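PDB 5KF0: aldehyde dehydrogenase, which probably oxidises aldehydes to carboxylic acids using a nicotinamide cofactor, and binds NADPH. Local coordinates for residues A[77-82]-A[201-206]; A[82-87]-A[115-120]; A[382-387]-A[394-399]. All blocks are in the same frame, centred on the assembly; numbering follows the deposited sequence. Where two conformers were deposited one is given.

Contact 1: A[77-82]-A[201-206]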
loop_
_atom_site.group_PDB
_atom_site.type_symbol
_atom_site.label_atom_id
_atom_site.label_comp_id
_atom_site.label_asym_id
_atom_site.label_seq_id
_atom_site.Cartn_x
_atom_site.Cartn_y
_atom_site.Cartn_z
ATOM N N LEU A 77 -6.354 -16.853 -17.745
ATOM C CA LEU A 77 -7.493 -15.954 -17.560
ATOM C C LEU A 77 -7.825 -15.206 -18.848
ATOM O O LEU A 77 -9.006 -15.027 -19.185
ATOM C CB LEU A 77 -7.198 -14.978 -16.417
ATOM C CG LEU A 77 -7.159 -15.690 -15.054
ATOM C CD1 LEU A 77 -6.377 -14.878 -14.007
ATOM C CD2 LEU A 77 -8.572 -15.988 -14.565
ATOM N N ASP A 78 -6.797 -14.776 -19.585
ATOM C CA ASP A 78 -7.026 -14.074 -20.845
ATOM C C ASP A 78 -7.687 -14.979 -21.873
ATOM O O ASP A 78 -8.509 -14.513 -22.671
ATOM C CB ASP A 78 -5.714 -13.540 -21.414
ATOM C CG ASP A 78 -5.119 -12.438 -20.575
ATOM O OD1 ASP A 78 -5.880 -11.775 -19.833
ATOM O OD2 ASP A 78 -3.889 -12.228 -20.667
ATOM N N HIS A 79 -7.310 -16.268 -21.900
ATOM C CA HIS A 79 -7.985 -17.211 -22.787
ATOM C C HIS A 79 -9.473 -17.283 -22.482
ATOM O O HIS A 79 -10.304 -17.309 -23.400
ATOM C CB HIS A 79 -7.389 -18.609 -22.663
ATOM C CG HIS A 79 -8.056 -19.616 -23.550
ATOM N ND1 HIS A 79 -7.809 -19.692 -24.904
ATOM C CD2 HIS A 79 -8.977 -20.573 -23.281
ATOM C CE1 HIS A 79 -8.542 -20.659 -25.430
ATOM N NE2 HIS A 79 -9.252 -21.214 -24.467
ATOM N N CYS A 80 -9.820 -17.335 -21.191
ATOM C CA CYS A 80 -11.219 -17.326 -20.779
ATOM C C CYS A 80 -11.934 -16.070 -21.266
ATOM O O CYS A 80 -13.022 -16.155 -21.844
ATOM C CB CYS A 80 -11.322 -17.430 -19.260
ATOM S SG CYS A 80 -10.805 -19.046 -18.614
ATOM N N VAL A 81 -11.339 -14.896 -21.025
ATOM C CA VAL A 81 -11.941 -13.635 -21.475
ATOM C C VAL A 81 -12.229 -13.680 -22.968
ATOM O O VAL A 81 -13.329 -13.333 -23.422
ATOM C CB VAL A 81 -11.031 -12.446 -21.127
ATOM C CG1 VAL A 81 -11.532 -11.168 -21.826
ATOM C CG2 VAL A 81 -10.980 -12.249 -19.626
ATOM N N ALA A 82 -11.236 -14.096 -23.758
ATOM C CA ALA A 82 -11.413 -14.124 -25.206
ATOM C C ALA A 82 -12.527 -15.079 -25.613
ATOM O O ALA A 82 -13.327 -14.769 -26.506
ATOM C CB ALA A 82 -10.107 -14.521 -25.891
ATOM N N LEU A 201 -12.044 -23.572 -19.713
ATOM C CA LEU A 201 -10.832 -23.855 -18.943
ATOM C C LEU A 201 -10.157 -25.140 -19.396
ATOM O O LEU A 201 -8.925 -25.248 -19.336
ATOM C CB LEU A 201 -11.160 -23.944 -17.451
ATOM C CG LEU A 201 -11.353 -22.622 -16.729
ATOM C CD1 LEU A 201 -11.916 -22.884 -15.339
ATOM C CD2 LEU A 201 -10.012 -21.902 -16.655
ATOM N N ALA A 202 -10.938 -26.124 -19.852
ATOM C CA ALA A 202 -10.372 -27.389 -20.301
ATOM C C ALA A 202 -9.527 -27.236 -21.557
ATOM O O ALA A 202 -8.719 -28.125 -21.856
ATOM C CB ALA A 202 -11.491 -28.399 -20.544
ATOM N N GLU A 203 -9.685 -26.128 -22.285
ATOM C CA GLU A 203 -8.865 -25.831 -23.451
ATOM C C GLU A 203 -7.471 -25.339 -23.089
ATOM O O GLU A 203 -6.616 -25.269 -23.981
ATOM C CB GLU A 203 -9.555 -24.771 -24.319
ATOM C CG GLU A 203 -10.957 -25.168 -24.791
ATOM C CD GLU A 203 -11.706 -24.026 -25.466
ATOM O OE1 GLU A 203 -11.226 -22.873 -25.434
ATOM O OE2 GLU A 203 -12.789 -24.285 -26.033
ATOM N N THR A 204 -7.224 -24.998 -21.825
ATOM C CA THR A 204 -5.950 -24.410 -21.440
ATOM C C THR A 204 -4.965 -25.477 -20.976
ATOM O O THR A 204 -5.311 -26.639 -20.759
ATOM C CB THR A 204 -6.121 -23.381 -20.325
ATOM O OG1 THR A 204 -6.428 -24.055 -19.098
ATOM C CG2 THR A 204 -7.217 -22.387 -20.662
ATOM N N ASN A 205 -3.723 -25.034 -20.775
ATOM C CA ASN A 205 -2.607 -25.848 -20.333
ATOM C C ASN A 205 -2.526 -26.016 -18.831
ATOM O O ASN A 205 -1.444 -26.341 -18.328
ATOM C CB ASN A 205 -1.298 -25.241 -20.840
ATOM C CG ASN A 205 -0.701 -26.050 -21.942
ATOM O OD1 ASN A 205 0.511 -26.053 -22.145
ATOM N ND2 ASN A 205 -1.556 -26.765 -22.668
ATOM N N LEU A 206 -3.613 -25.819 -18.101
ATOM C CA LEU A 206 -3.545 -25.943 -16.653
ATOM C C LEU A 206 -3.130 -27.355 -16.254
ATOM O O LEU A 206 -3.520 -28.327 -16.916
ATOM C CB LEU A 206 -4.904 -25.628 -16.033
ATOM C CG LEU A 206 -5.288 -24.159 -16.003
ATOM C CD1 LEU A 206 -6.781 -24.033 -15.712
ATOM C CD2 LEU A 206 -4.455 -23.440 -14.944
#

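Contact 2: A[82-87]-A[115-120]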
loop_
_atom_site.group_PDB
_atom_site.type_symbol
_atom_site.label_atom_id
_atom_site.label_comp_id
_atom_site.label_asym_id
_atom_site.label_seq_id
_atom_site.Cartn_x
_atom_site.Cartn_y
_atom_site.Cartn_z
ATOM N N ALA A 82 -11.236 -14.096 -23.758
ATOM C CA ALA A 82 -11.413 -14.124 -25.206
ATOM C C ALA A 82 -12.527 -15.079 -25.613
ATOM O O ALA A 82 -13.327 -14.769 -26.506
ATOM C CB ALA A 82 -10.107 -14.521 -25.891
ATOM N N ARG A 83 -12.589 -16.253 -24.981
ATOM C CA ARG A 83 -13.585 -17.242 -25.376
ATOM C C ARG A 83 -14.979 -16.859 -24.898
ATOM O O ARG A 83 -15.965 -17.154 -25.584
ATOM C CB ARG A 83 -13.182 -18.631 -24.856
ATOM C CG ARG A 83 -11.892 -19.179 -25.485
ATOM C CD ARG A 83 -12.104 -19.727 -26.911
ATOM N NE ARG A 83 -12.791 -21.010 -26.855
ATOM C CZ ARG A 83 -13.918 -21.304 -27.500
ATOM N NH1 ARG A 83 -14.491 -20.414 -28.302
ATOM N NH2 ARG A 83 -14.465 -22.502 -27.350
ATOM N N PHE A 84 -15.089 -16.202 -23.739
ATOM C CA PHE A 84 -16.401 -15.743 -23.286
ATOM C C PHE A 84 -16.950 -14.681 -24.232
ATOM O O PHE A 84 -18.154 -14.648 -24.517
ATOM C CB PHE A 84 -16.331 -15.195 -21.855
ATOM C CG PHE A 84 -15.914 -16.209 -20.817
ATOM C CD1 PHE A 84 -16.066 -17.579 -21.036
ATOM C CD2 PHE A 84 -15.364 -15.780 -19.615
ATOM C CE1 PHE A 84 -15.667 -18.504 -20.060
ATOM C CE2 PHE A 84 -14.966 -16.681 -18.638
ATOM C CZ PHE A 84 -15.125 -18.043 -18.851
ATOM N N ARG A 85 -16.080 -13.808 -24.738
ATOM C CA ARG A 85 -16.511 -12.849 -25.752
ATOM C C ARG A 85 -16.961 -13.556 -27.023
ATOM O O ARG A 85 -17.981 -13.190 -27.622
ATOM C CB ARG A 85 -15.381 -11.874 -26.066
ATOM C CG ARG A 85 -15.100 -10.888 -24.955
ATOM C CD ARG A 85 -13.853 -10.079 -25.243
ATOM N NE ARG A 85 -13.736 -8.981 -24.293
ATOM C CZ ARG A 85 -12.606 -8.345 -24.027
ATOM N NH1 ARG A 85 -11.488 -8.703 -24.642
ATOM N NH2 ARG A 85 -12.595 -7.357 -23.144
ATOM N N GLU A 86 -16.212 -14.577 -27.450
ATOM C CA GLU A 86 -16.599 -15.331 -28.642
ATOM C C GLU A 86 -17.945 -16.021 -28.457
ATOM O O GLU A 86 -18.733 -16.122 -29.406
ATOM C CB GLU A 86 -15.530 -16.367 -28.989
ATOM C CG GLU A 86 -14.266 -15.782 -29.595
ATOM C CD GLU A 86 -13.217 -16.839 -29.895
ATOM O OE1 GLU A 86 -13.503 -18.043 -29.709
ATOM O OE2 GLU A 86 -12.104 -16.460 -30.318
ATOM N N ARG A 87 -18.224 -16.502 -27.247
ATOM C CA ARG A 87 -19.405 -17.306 -26.962
ATOM C C ARG A 87 -20.463 -16.512 -26.201
ATOM O O ARG A 87 -21.285 -17.087 -25.484
ATOM C CB ARG A 87 -18.998 -18.564 -26.195
ATOM C CG ARG A 87 -18.015 -19.426 -26.997
ATOM C CD ARG A 87 -17.497 -20.626 -26.212
ATOM N NE ARG A 87 -18.541 -21.614 -25.974
ATOM C CZ ARG A 87 -18.313 -22.843 -25.524
ATOM N NH1 ARG A 87 -17.075 -23.239 -25.271
ATOM N NH2 ARG A 87 -19.325 -23.684 -25.344
ATOM N N ASP A 115 -15.923 -9.013 -17.291
ATOM C CA ASP A 115 -15.314 -7.999 -16.428
ATOM C C ASP A 115 -14.572 -8.643 -15.263
ATOM O O ASP A 115 -13.442 -8.257 -14.936
ATOM C CB ASP A 115 -16.381 -7.042 -15.867
ATOM C CG ASP A 115 -16.950 -6.067 -16.904
ATOM O OD1 ASP A 115 -16.369 -5.886 -17.991
ATOM O OD2 ASP A 115 -18.001 -5.457 -16.595
ATOM N N THR A 116 -15.203 -9.621 -14.609
ATOM C CA THR A 116 -14.604 -10.246 -13.433
ATOM C C THR A 116 -13.326 -10.995 -13.795
ATOM O O THR A 116 -12.308 -10.874 -13.099
ATOM C CB THR A 116 -15.636 -11.170 -12.773
ATOM O OG1 THR A 116 -16.757 -10.384 -12.351
ATOM C CG2 THR A 116 -15.050 -11.913 -11.566
ATOM N N PHE A 117 -13.344 -11.761 -14.890
ATOM C CA PHE A 117 -12.115 -12.421 -15.325
ATOM C C PHE A 117 -11.050 -11.425 -15.755
ATOM O O PHE A 117 -9.852 -11.681 -15.559
ATOM C CB PHE A 117 -12.411 -13.414 -16.458
ATOM C CG PHE A 117 -12.783 -14.782 -15.959
ATOM C CD1 PHE A 117 -14.033 -15.010 -15.387
ATOM C CD2 PHE A 117 -11.888 -15.839 -16.054
ATOM C CE1 PHE A 117 -14.369 -16.280 -14.898
ATOM C CE2 PHE A 117 -12.227 -17.112 -15.581
ATOM C CZ PHE A 117 -13.467 -17.325 -15.006
ATOM N N ARG A 118 -11.445 -10.292 -16.343
ATOM C CA ARG A 118 -10.444 -9.313 -16.747
ATOM C C ARG A 118 -9.771 -8.675 -15.536
ATOM O O ARG A 118 -8.552 -8.460 -15.547
ATOM C CB ARG A 118 -11.061 -8.242 -17.640
ATOM C CG ARG A 118 -10.020 -7.252 -18.088
ATOM C CD ARG A 118 -10.457 -6.401 -19.242
ATOM N NE ARG A 118 -9.293 -5.685 -19.739
ATOM C CZ ARG A 118 -9.311 -4.793 -20.719
ATOM N NH1 ARG A 118 -10.450 -4.487 -21.339
ATOM N NH2 ARG A 118 -8.180 -4.219 -21.083
ATOM N N VAL A 119 -10.537 -8.368 -14.478
ATOM C CA VAL A 119 -9.902 -7.868 -13.255
ATOM C C VAL A 119 -8.920 -8.900 -12.714
ATOM O O VAL A 119 -7.808 -8.562 -12.278
ATOM C CB VAL A 119 -10.949 -7.498 -12.185
ATOM C CG1 VAL A 119 -10.269 -7.068 -10.886
ATOM C CG2 VAL A 119 -11.874 -6.406 -12.668
ATOM N N ALA A 120 -9.320 -10.174 -12.717
ATOM C CA ALA A 120 -8.426 -11.222 -12.237
ATOM C C ALA A 120 -7.165 -11.313 -13.091
ATOM O O ALA A 120 -6.071 -11.534 -12.558
ATOM C CB ALA A 120 -9.150 -12.565 -12.206
#

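Contact 3: A[382-387]-A[394-399]. With NDP (NADPH dihydro-nicotinamide-adenine-dinucleotide phosphate), chain E.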
loop_
_atom_site.group_PDB
_atom_site.type_symbol
_atom_site.label_atom_id
_atom_site.label_comp_id
_atom_site.label_asym_id
_atom_site.label_seq_id
_atom_site.Cartn_x
_atom_site.Cartn_y
_atom_site.Cartn_z
ATOM N N ASP A 382 -42.921 -10.966 8.309
ATOM C CA ASP A 382 -41.969 -11.729 7.506
ATOM C C ASP A 382 -41.592 -10.983 6.235
ATOM O O ASP A 382 -40.432 -11.012 5.814
ATOM C CB ASP A 382 -42.546 -13.099 7.145
ATOM C CG ASP A 382 -42.589 -14.049 8.322
ATOM O OD1 ASP A 382 -41.931 -13.775 9.346
ATOM O OD2 ASP A 382 -43.288 -15.080 8.216
ATOM N N LEU A 383 -42.566 -10.328 5.597
ATOM C CA LEU A 383 -42.273 -9.591 4.373
ATOM C C LEU A 383 -41.269 -8.478 4.619
ATOM O O LEU A 383 -40.524 -8.109 3.707
ATOM C CB LEU A 383 -43.565 -9.018 3.782
ATOM C CG LEU A 383 -43.440 -8.414 2.382
ATOM C CD1 LEU A 383 -43.182 -9.519 1.362
ATOM C CD2 LEU A 383 -44.688 -7.641 2.011
ATOM N N TYR A 384 -41.241 -7.931 5.840
ATOM C CA TYR A 384 -40.289 -6.880 6.183
ATOM C C TYR A 384 -38.922 -7.459 6.524
ATOM O O TYR A 384 -37.896 -6.975 6.033
ATOM C CB TYR A 384 -40.814 -6.051 7.365
ATOM C CG TYR A 384 -40.041 -4.763 7.542
ATOM C CD1 TYR A 384 -40.481 -3.584 6.951
ATOM C CD2 TYR A 384 -38.854 -4.732 8.269
ATOM C CE1 TYR A 384 -39.760 -2.413 7.077
ATOM C CE2 TYR A 384 -38.130 -3.560 8.405
ATOM C CZ TYR A 384 -38.591 -2.405 7.806
ATOM O OH TYR A 384 -37.867 -1.240 7.912
ATOM N N ARG A 385 -38.896 -8.503 7.353
ATOM C CA ARG A 385 -37.688 -8.923 8.057
ATOM C C ARG A 385 -36.929 -10.055 7.383
ATOM O O ARG A 385 -35.715 -10.174 7.585
ATOM C CB ARG A 385 -38.038 -9.375 9.478
ATOM C CG ARG A 385 -38.763 -8.326 10.292
ATOM C CD ARG A 385 -38.597 -8.552 11.797
ATOM N NE ARG A 385 -37.251 -8.181 12.255
ATOM C CZ ARG A 385 -36.869 -6.932 12.507
ATOM N NH1 ARG A 385 -37.726 -5.926 12.325
ATOM N NH2 ARG A 385 -35.630 -6.689 12.920
ATOM N N LYS A 386 -37.611 -10.918 6.640
ATOM C CA LYS A 386 -36.914 -12.007 5.976
ATOM C C LYS A 386 -36.540 -11.585 4.557
ATOM O O LYS A 386 -36.935 -10.524 4.075
ATOM C CB LYS A 386 -37.776 -13.271 5.968
ATOM C CG LYS A 386 -38.192 -13.745 7.361
ATOM C CD LYS A 386 -38.937 -15.074 7.261
ATOM C CE LYS A 386 -39.347 -15.593 8.624
ATOM N NZ LYS A 386 -38.173 -15.845 9.499
ATOM N N GLU A 387 -35.766 -12.433 3.878
ATOM C CA GLU A 387 -35.302 -12.101 2.531
ATOM C C GLU A 387 -36.399 -12.427 1.520
ATOM O O GLU A 387 -36.686 -13.602 1.256
ATOM C CB GLU A 387 -34.009 -12.846 2.208
ATOM C CG GLU A 387 -33.422 -12.425 0.864
ATOM C CD GLU A 387 -32.064 -13.053 0.600
ATOM O OE1 GLU A 387 -31.275 -12.457 -0.160
ATOM O OE2 GLU A 387 -31.798 -14.154 1.135
ATOM N N ILE A 394 -41.325 -2.745 -0.227
ATOM C CA ILE A 394 -42.156 -2.081 0.766
ATOM C C ILE A 394 -41.720 -0.626 0.862
ATOM O O ILE A 394 -40.525 -0.302 0.845
ATOM C CB ILE A 394 -42.115 -2.784 2.142
ATOM C CG1 ILE A 394 -40.774 -2.584 2.851
ATOM C CG2 ILE A 394 -42.437 -4.266 1.991
ATOM C CD1 ILE A 394 -40.790 -1.474 3.885
ATOM N N LEU A 395 -42.713 0.254 0.941
ATOM C CA LEU A 395 -42.505 1.695 0.974
ATOM C C LEU A 395 -42.887 2.202 2.358
ATOM O O LEU A 395 -43.969 1.877 2.862
ATOM C CB LEU A 395 -43.348 2.383 -0.106
ATOM C CG LEU A 395 -43.323 3.908 -0.140
ATOM C CD1 LEU A 395 -41.949 4.387 -0.533
ATOM C CD2 LEU A 395 -44.380 4.436 -1.107
ATOM N N GLU A 396 -41.995 2.964 2.988
ATOM C CA GLU A 396 -42.285 3.512 4.307
ATOM C C GLU A 396 -41.714 4.925 4.400
ATOM O O GLU A 396 -40.921 5.360 3.555
ATOM C CB GLU A 396 -41.758 2.592 5.429
ATOM C CG GLU A 396 -40.286 2.172 5.300
ATOM C CD GLU A 396 -39.826 1.206 6.402
ATOM O OE1 GLU A 396 -40.537 1.057 7.426
ATOM O OE2 GLU A 396 -38.748 0.588 6.242
ATOM N N LYS A 397 -42.135 5.642 5.441
ATOM C CA LYS A 397 -41.948 7.083 5.576
ATOM C C LYS A 397 -41.087 7.385 6.800
ATOM O O LYS A 397 -41.198 6.705 7.822
ATOM C CB LYS A 397 -43.325 7.769 5.700
ATOM C CG LYS A 397 -43.318 9.291 5.744
ATOM C CD LYS A 397 -44.737 9.840 6.013
ATOM C CE LYS A 397 -45.676 9.546 4.863
ATOM N NZ LYS A 397 -46.988 10.247 5.026
ATOM N N PHE A 398 -40.235 8.411 6.712
ATOM C CA PHE A 398 -39.513 8.877 7.898
ATOM C C PHE A 398 -39.438 10.399 7.907
ATOM O O PHE A 398 -39.603 11.054 6.875
ATOM C CB PHE A 398 -38.091 8.293 7.985
ATOM C CG PHE A 398 -37.129 8.854 6.969
ATOM C CD1 PHE A 398 -36.299 9.929 7.286
ATOM C CD2 PHE A 398 -37.042 8.295 5.697
ATOM C CE1 PHE A 398 -35.404 10.441 6.340
ATOM C CE2 PHE A 398 -36.144 8.793 4.753
ATOM C CZ PHE A 398 -35.335 9.870 5.072
ATOM N N ASP A 399 -39.194 10.949 9.104
ATOM C CA ASP A 399 -38.995 12.379 9.345
ATOM C C ASP A 399 -37.543 12.736 9.614
ATOM O O ASP A 399 -37.037 13.734 9.091
ATOM C CB ASP A 399 -39.810 12.861 10.558
ATOM C CG ASP A 399 -41.285 12.719 10.375
ATOM O OD1 ASP A 399 -41.765 12.834 9.228
ATOM O OD2 ASP A 399 -41.972 12.508 11.392
HETATM P PA NDP E . -29.174 -21.881 -1.616
HETATM O O1A NDP E . -28.608 -21.615 -0.262
HETATM O O2A NDP E . -30.526 -22.593 -1.560
HETATM O O5B NDP E . -28.185 -22.730 -2.526
HETATM C C5B NDP E . -26.896 -22.144 -2.834
HETATM C C4B NDP E . -25.929 -23.249 -3.165
HETATM O O4B NDP E . -25.653 -24.021 -1.974
HETATM C C3B NDP E . -26.428 -24.256 -4.210
HETATM O O3B NDP E . -25.340 -24.725 -5.002
HETATM C C2B NDP E . -26.951 -25.387 -3.324
HETATM O O2B NDP E . -26.985 -26.682 -3.959
HETATM C C1B NDP E . -25.865 -25.386 -2.264
HETATM N N9A NDP E . -26.223 -26.077 -1.032
HETATM C C8A NDP E . -27.362 -25.953 -0.280
HETATM N N7A NDP E . -27.355 -26.674 0.818
HETATM C C5A NDP E . -26.129 -27.318 0.780
HETATM C C6A NDP E . -25.501 -28.222 1.661
HETATM N N6A NDP E . -26.062 -28.680 2.787
HETATM N N1A NDP E . -24.264 -28.658 1.334
HETATM C C2A NDP E . -23.704 -28.226 0.202
HETATM N N3A NDP E . -24.199 -27.382 -0.708
HETATM C C4A NDP E . -25.422 -26.963 -0.356
HETATM O O3 NDP E . -29.323 -20.503 -2.392
HETATM P PN NDP E . -29.951 -20.116 -3.802
HETATM O O1N NDP E . -29.295 -20.902 -4.877
HETATM O O2N NDP E . -31.445 -20.272 -3.679
HETATM O O5D NDP E . -29.575 -18.588 -3.998
HETATM C C5D NDP E . -30.250 -17.488 -3.365
HETATM C C4D NDP E . -29.483 -17.090 -2.128
HETATM O O4D NDP E . -28.122 -16.727 -2.485
HETATM C C3D NDP E . -30.089 -15.872 -1.427
HETATM O O3D NDP E . -30.111 -16.006 -0.010
HETATM C C2D NDP E . -29.171 -14.743 -1.891
HETATM O O2D NDP E . -29.139 -13.577 -1.076
HETATM C C1D NDP E . -27.828 -15.460 -1.929
HETATM N N1N NDP E . -26.926 -14.700 -2.787
HETATM C C2N NDP E . -25.781 -14.122 -2.291
HETATM C C3N NDP E . -25.017 -13.284 -3.019
HETATM C C7N NDP E . -23.734 -12.729 -2.509
HETATM O O7N NDP E . -22.825 -12.522 -3.326
HETATM N N7N NDP E . -23.631 -12.412 -1.220
HETATM C C4N NDP E . -25.464 -12.856 -4.371
HETATM C C5N NDP E . -26.500 -13.782 -4.912
HETATM C C6N NDP E . -27.197 -14.573 -4.118
HETATM P P2B NDP E . -28.289 -27.166 -4.830
HETATM O O1X NDP E . -29.201 -26.006 -4.973
HETATM O O2X NDP E . -27.671 -27.706 -6.086
HETATM O O3X NDP E . -28.919 -28.304 -4.054
#

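Contact 1: A[77-82]-A[201-206]
H79 and E203 meet in the one hydrogen bond between these segments: the imidazole NE2 donates to E203 OE1 at 2.8 Å, with an N-H...O angle of 153°. The acceptor lies close to the ring plane, where an sp2 N-H directs its hydrogen, and the oxygen receives it on its anti lone pair, the one turned away from OE2. OE1 sits at the ring edge, while the carboxylate is turned 71° from the ring. H79 carries CG anti to its backbone N (chi1 180°), which throws the imidazole out from helix 70-86 toward the turn after L201; E203 answers with an extended chain. Histidine suits this partly exposed place because it can offer an N-H from a flat ring that also packs. Its CD2 rests 3.6 Å from T204 CG2, the methyl approaching obliquely.

That methyl faces the histidine because the T204 hydroxyl is turned the other way, to L201 O, with OG1 to O at 2.8 Å and in the carbonyl plane. L201 O also accepts from T204 N, so this carbonyl takes two donors from the same threonine, and the turn is tied back on itself. Deeper in, the contact becomes apolar: C80 SG lies 3.6 Å from L201 CD2. A small, polarisable thiol fits well against a leucine methyl where two backbones come close, the C80 and L201 CA atoms being 6.8 Å apart.

The charge of E203 has a second partner in R83, one turn further along the first helix. Helix 70-86 meets 201-206 on this face and packs on F117 of helix 103-123 through C80, while L201 carries the contact on to V172 and L176 of helix 164-178 and to F211 of strand 211-213.

Contact 2: A[82-87]-A[115-120]
F84 and F117 have the nearest CA atoms of segments 82-87 and 115-120, yet these stay 9.6 Å apart, a separation bridged by large side chains. The rings fill it as a T-shaped (edge-to-face) pair, with planes at 88° and centroids 5.1 Å apart. F84 supplies the edge: its CE2 stands over the centre of the F117 ring, 3.7 Å above the plane, and lies at similar distances from all six ring carbons. The positive rim of one ring thus points into the electron-rich face of the other. Phenylalanine suits both buried positions, being bulky, apolar and without a polar group to satisfy. With CG anti to the carbonyl carbon (chi1 -62°), F84 carries its ring toward F117 with CE2 leading.

Nearer the surface, R118 NH2 forms a salt bridge with D78 of the second subunit. In the conformer described, the extended chains of R85 and R118 also bring R85 NH2 to 4.0 Å from R118 NH1, with guanidinium planes almost perpendicular; the D78 carboxylate should offset part of the cost of such closeness. On another side of the first helix, R83 NH1 and E86 OE1 form a salt bridge of 2.9 Å.

F84 also touches V200 of helix 192-202, and F117 A169 of helix 164-178; both helices follow strands of the sheet containing 155-158 and 182-185, consistent with the family's Rossmann-like cofactor domain.

Contact 3: A[382-387]-A[394-399]
Y384 reaches from a helix of a single turn to a strand and ends in a short hydrogen bond, its OH donating to E396 OE2 at 2.6 Å. The carboxylate uses the syn lone pair, on the side of its other oxygen, and stands at the edge of the phenol ring with the planes 73° apart. R298 NH1 also bonds to the tyrosine oxygen, and R407 forms a salt bridge with E396 OE1, so both ends of the pair are held. R407 probably balances the glutamate's charge, and the network would be expected to favour its ionised form. Y384 CG lies anti to the backbone N (chi1 -166°), which directs the ring along the strand's flank.

Helix 382-385 is the crossover of a beta-alpha-beta unit, linking parallel strands 368-375 and 392-398. The branched I394 points from the strand toward the helix: in the conformer described, its CD1 comes to 3.5 Å from Y384 CE1, and its CG2 meets L383 CD2 at 4.1 Å.

Beyond the helix, extended E387 grips the nicotinamide ribose of the cofactor with both oxygens: OE1 accepts from NDP O2D at 2.6 Å, and OE2 from NDP O3D at 2.8 Å, a fork well matched to a vicinal diol.

In the fold
Contacts 1 and 2 form one neighbourhood: their centres are 10 Å apart, both use helix 70-86, and they share A82. Contact 2 is nested along the chain inside the loop closed by contact 1, and the two are joined directly, as R83 NH2 meets E203 OE2 at 2.8 Å and F117 packs against L77 and C80. Contact 3 follows later in the chain, on the opposite side of its centre, about 45 Å from contact 1 and 38 Å from contact 2 between centres. Its strand 392-398 belongs to the second large mixed sheet. The first two join helices near a subunit boundary, while the third includes E387, which binds NADPH.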